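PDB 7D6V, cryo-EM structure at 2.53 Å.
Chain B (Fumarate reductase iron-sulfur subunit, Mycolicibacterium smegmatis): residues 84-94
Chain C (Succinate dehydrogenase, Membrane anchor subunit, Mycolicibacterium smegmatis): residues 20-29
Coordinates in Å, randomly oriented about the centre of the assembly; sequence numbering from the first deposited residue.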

# COMPACT_ATOMS: atom_id res chain seq x y z
N ASP B 84 -15.93 24.08 14.33
CA ASP B 84 -15.23 25.06 15.14
C ASP B 84 -13.98 24.49 15.80
O ASP B 84 -13.42 25.11 16.71
CB ASP B 84 -16.17 25.66 16.19
CG ASP B 84 -16.93 24.59 16.95
OD1 ASP B 84 -17.00 23.44 16.47
OD2 ASP B 84 -17.46 24.91 18.04
N GLU B 85 -13.54 23.31 15.37
CA GLU B 85 -12.34 22.68 15.89
C GLU B 85 -11.15 23.03 15.01
O GLU B 85 -11.26 23.09 13.78
CB GLU B 85 -12.52 21.17 15.96
CG GLU B 85 -11.32 20.40 16.48
CD GLU B 85 -11.67 18.98 16.89
OE1 GLU B 85 -12.87 18.65 16.90
OE2 GLU B 85 -10.74 18.21 17.20
N VAL B 86 -10.00 23.27 15.64
CA VAL B 86 -8.78 23.61 14.93
C VAL B 86 -8.02 22.33 14.61
O VAL B 86 -7.80 21.49 15.49
CB VAL B 86 -7.90 24.57 15.75
CG1 VAL B 86 -6.58 24.82 15.05
CG2 VAL B 86 -8.63 25.88 15.98
N VAL B 87 -7.63 22.17 13.35
CA VAL B 87 -6.88 21.00 12.90
C VAL B 87 -5.42 21.40 12.71
O VAL B 87 -5.13 22.36 11.98
CB VAL B 87 -7.47 20.42 11.60
CG1 VAL B 87 -6.86 19.07 11.31
CG2 VAL B 87 -8.98 20.31 11.72
N THR B 88 -4.51 20.68 13.35
CA THR B 88 -3.10 21.05 13.42
C THR B 88 -2.27 20.00 12.68
O THR B 88 -2.04 18.91 13.21
CB THR B 88 -2.65 21.18 14.87
OG1 THR B 88 -3.37 22.24 15.49
CG2 THR B 88 -1.16 21.46 14.94
N VAL B 89 -1.78 20.36 11.50
CA VAL B 89 -1.05 19.42 10.65
C VAL B 89 0.44 19.73 10.76
O VAL B 89 0.88 20.84 10.47
CB VAL B 89 -1.52 19.51 9.19
CG1 VAL B 89 -0.98 18.34 8.39
CG2 VAL B 89 -3.03 19.57 9.13
N THR B 90 1.21 18.73 11.17
CA THR B 90 2.65 18.81 11.35
C THR B 90 3.31 17.62 10.66
O THR B 90 2.66 16.61 10.41
CB THR B 90 3.04 18.82 12.84
OG1 THR B 90 2.86 17.52 13.39
CG2 THR B 90 2.21 19.82 13.61
N PRO B 91 4.60 17.72 10.34
CA PRO B 91 5.31 16.57 9.79
C PRO B 91 5.54 15.50 10.85
O PRO B 91 5.29 15.69 12.04
CB PRO B 91 6.63 17.17 9.31
CG PRO B 91 6.82 18.36 10.17
CD PRO B 91 5.46 18.92 10.39
N LEU B 92 6.02 14.35 10.39
CA LEU B 92 6.41 13.28 11.30
C LEU B 92 7.52 13.76 12.22
O LEU B 92 8.49 14.38 11.77
CB LEU B 92 6.85 12.05 10.51
CG LEU B 92 5.86 11.49 9.49
CD1 LEU B 92 6.43 10.26 8.83
CD2 LEU B 92 4.54 11.16 10.16
N ARG B 93 7.39 13.46 13.51
CA ARG B 93 8.30 13.98 14.52
C ARG B 93 9.42 13.02 14.88
O ARG B 93 10.19 13.32 15.79
CB ARG B 93 7.52 14.35 15.78
CG ARG B 93 6.68 15.61 15.65
CD ARG B 93 5.96 15.94 16.93
NE ARG B 93 6.78 16.76 17.82
CZ ARG B 93 6.43 17.10 19.05
NH1 ARG B 93 5.27 16.69 19.55
NH2 ARG B 93 7.23 17.85 19.79
N THR B 94 9.53 11.88 14.21
CA THR B 94 10.60 10.93 14.47
C THR B 94 11.78 11.09 13.52
O THR B 94 12.91 10.75 13.88
CB THR B 94 10.06 9.49 14.37
OG1 THR B 94 8.92 9.37 15.22
CG2 THR B 94 11.11 8.49 14.81
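Chain C 20-29: QIPERTLRTD

Chain C residues 20-29 lie along chain B residues 84-94 as an irregular segment held by one arginine-to-carbonyl anchor and a small apolar patch, a modest contact that buries 349 Å² over both sides. No regular helix or strand forms in the chain C stretch, and no backbone-to-backbone hydrogen bond joins the two stretches; the hydrogen bonds between them run from the Arg B93 side chain to a main-chain oxygen of chain C. The closest CA pairs are Thr B88 CA to Leu C26 CA at 7.9 Å and Arg B93 CA to Ile C21 CA at 8.5 Å. As the numbering rises in chain B it falls in chain C, and the two segments therefore run in broadly opposite directions: Thr C28 lies near Glu B85, Leu C26 near Thr B88 and Thr B90, and Ile C21 and Glu C23 near Arg B93.

The anchor is Arg B93, which has the largest covered area of any residue in the pair of stretches. Its side chain leaves CA toward chain C with chi1 m and chi2 t, then bends at chi3 (88°, p) to bring the guanidinium against the chain C backbone. Both terminal nitrogens donate to a single acceptor: Arg B93 NH1 to Glu C23 O and Arg B93 NH2 to Glu C23 O are each 3.1 Å, with nearly equal angles of 145° and 146°. This forked arrangement places the carbonyl oxygen at the edge of the guanidinium, near its plane, where the N-H groups point. Ile C21 covers one face of the same group, with Ile C21 CB 3.5 Å from Arg B93 NH2. Ile C21 O comes closer still, 2.7 Å from Arg B93 NH2, but the angle is too poor for a hydrogen bond. That oxygen instead accepts a weak bond within chain C, Glu C23 N to Ile C21 O at 3.0 Å, which marks a tight local bend around Pro C22. Glu C23 thus meets chain B through its main-chain oxygen, while its CA-to-CB bond points sideways.

Farther along, Leu C26 (chi1 m, chi2 t) points toward chain B and packs on two threonine methyls. Leu C26 CD1 is 3.7 Å from Thr B90 CG2 and 4.0 Å from Thr B88 CG2. Both threonines point toward chain C, whereas the intervening Val B89 points away, the alternation expected of an extended backbone; phi/psi values of -115/107, -103/122 and -132/159 for residues 88 to 90 agree. The hydroxyl of Thr B90 makes a weak bond within its own chain, Thr B90 OG1 to Pro B91 O at 3.3 Å.

At the far end the contact thins. Glu B85 OE2 and Thr C28 OG1 stand 4.1 Å apart, too far for a hydrogen bond. The side chains of Arg C27 and Asp C29 are out of reach of this chain B stretch and pair with each other: Arg C27 NE to Asp C29 OD1 is 3.1 Å, and the salt bridge Arg C27 NH2 to Asp C29 OD2 is 2.7 Å.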

# COMPACT_ATOMS: atom_id res chain seq x y z
N GLN C 20 10.63 21.58 15.00
CA GLN C 20 10.57 22.39 16.21
C GLN C 20 9.12 22.52 16.67
O GLN C 20 8.42 23.47 16.33
CB GLN C 20 11.21 23.75 15.96
CG GLN C 20 11.38 24.61 17.18
CD GLN C 20 12.30 25.78 16.92
OE1 GLN C 20 11.87 26.93 16.93
NE2 GLN C 20 13.57 25.50 16.68
N ILE C 21 8.67 21.55 17.46
CA ILE C 21 7.38 21.60 18.13
C ILE C 21 7.62 21.54 19.63
O ILE C 21 7.96 20.47 20.16
CB ILE C 21 6.44 20.46 17.66
CG1 ILE C 21 6.10 20.58 16.17
CG2 ILE C 21 5.18 20.41 18.49
CD1 ILE C 21 7.04 19.90 15.26
N PRO C 22 7.48 22.66 20.37
CA PRO C 22 7.73 22.67 21.81
C PRO C 22 6.53 22.25 22.65
O PRO C 22 6.21 22.85 23.68
CB PRO C 22 8.09 24.14 22.07
CG PRO C 22 7.21 24.87 21.13
CD PRO C 22 7.09 24.00 19.89
N GLU C 23 5.85 21.19 22.22
CA GLU C 23 4.72 20.63 22.95
C GLU C 23 4.92 19.14 23.10
O GLU C 23 5.27 18.45 22.14
CB GLU C 23 3.39 20.95 22.27
CG GLU C 23 3.00 22.43 22.31
CD GLU C 23 3.28 23.17 21.02
OE1 GLU C 23 4.00 22.63 20.16
OE2 GLU C 23 2.76 24.30 20.86
N ARG C 24 4.69 18.65 24.32
CA ARG C 24 4.92 17.24 24.62
C ARG C 24 4.06 16.35 23.74
O ARG C 24 4.53 15.33 23.21
CB ARG C 24 4.65 16.99 26.10
CG ARG C 24 4.93 15.59 26.55
CD ARG C 24 6.40 15.34 26.41
NE ARG C 24 7.23 16.24 27.20
CZ ARG C 24 7.52 16.05 28.48
NH1 ARG C 24 7.08 14.96 29.11
NH2 ARG C 24 8.28 16.92 29.13
N THR C 25 2.80 16.71 23.55
CA THR C 25 1.95 16.09 22.55
C THR C 25 1.01 17.14 21.99
O THR C 25 0.74 18.16 22.63
CB THR C 25 1.17 14.90 23.12
OG1 THR C 25 0.68 14.08 22.04
CG2 THR C 25 -0.01 15.37 23.96
N LEU C 26 0.53 16.90 20.78
CA LEU C 26 -0.47 17.76 20.15
C LEU C 26 -1.85 17.13 20.15
O LEU C 26 -2.77 17.68 19.54
CB LEU C 26 -0.05 18.12 18.73
CG LEU C 26 1.02 19.20 18.60
CD1 LEU C 26 1.45 19.36 17.16
CD2 LEU C 26 0.53 20.52 19.16
N ARG C 27 -2.02 16.00 20.82
CA ARG C 27 -3.32 15.35 20.89
C ARG C 27 -4.29 16.17 21.74
O ARG C 27 -3.90 16.78 22.74
CB ARG C 27 -3.18 13.94 21.47
CG ARG C 27 -2.49 12.97 20.53
CD ARG C 27 -2.32 11.60 21.15
NE ARG C 27 -3.59 11.02 21.56
CZ ARG C 27 -3.78 9.73 21.81
NH1 ARG C 27 -2.78 8.87 21.69
NH2 ARG C 27 -4.98 9.30 22.18
N THR C 28 -5.55 16.20 21.32
CA THR C 28 -6.58 16.98 21.98
C THR C 28 -7.61 16.12 22.70
O THR C 28 -8.51 16.67 23.34
CB THR C 28 -7.28 17.90 20.98
OG1 THR C 28 -7.85 17.11 19.92
CG2 THR C 28 -6.30 18.90 20.38
N ASP C 29 -7.50 14.80 22.61
CA ASP C 29 -8.39 13.89 23.31
C ASP C 29 -7.89 13.66 24.73
O ASP C 29 -6.93 14.28 25.19
CB ASP C 29 -8.51 12.58 22.53
CG ASP C 29 -7.17 11.95 22.25
OD1 ASP C 29 -6.14 12.61 22.49
OD2 ASP C 29 -7.14 10.79 21.80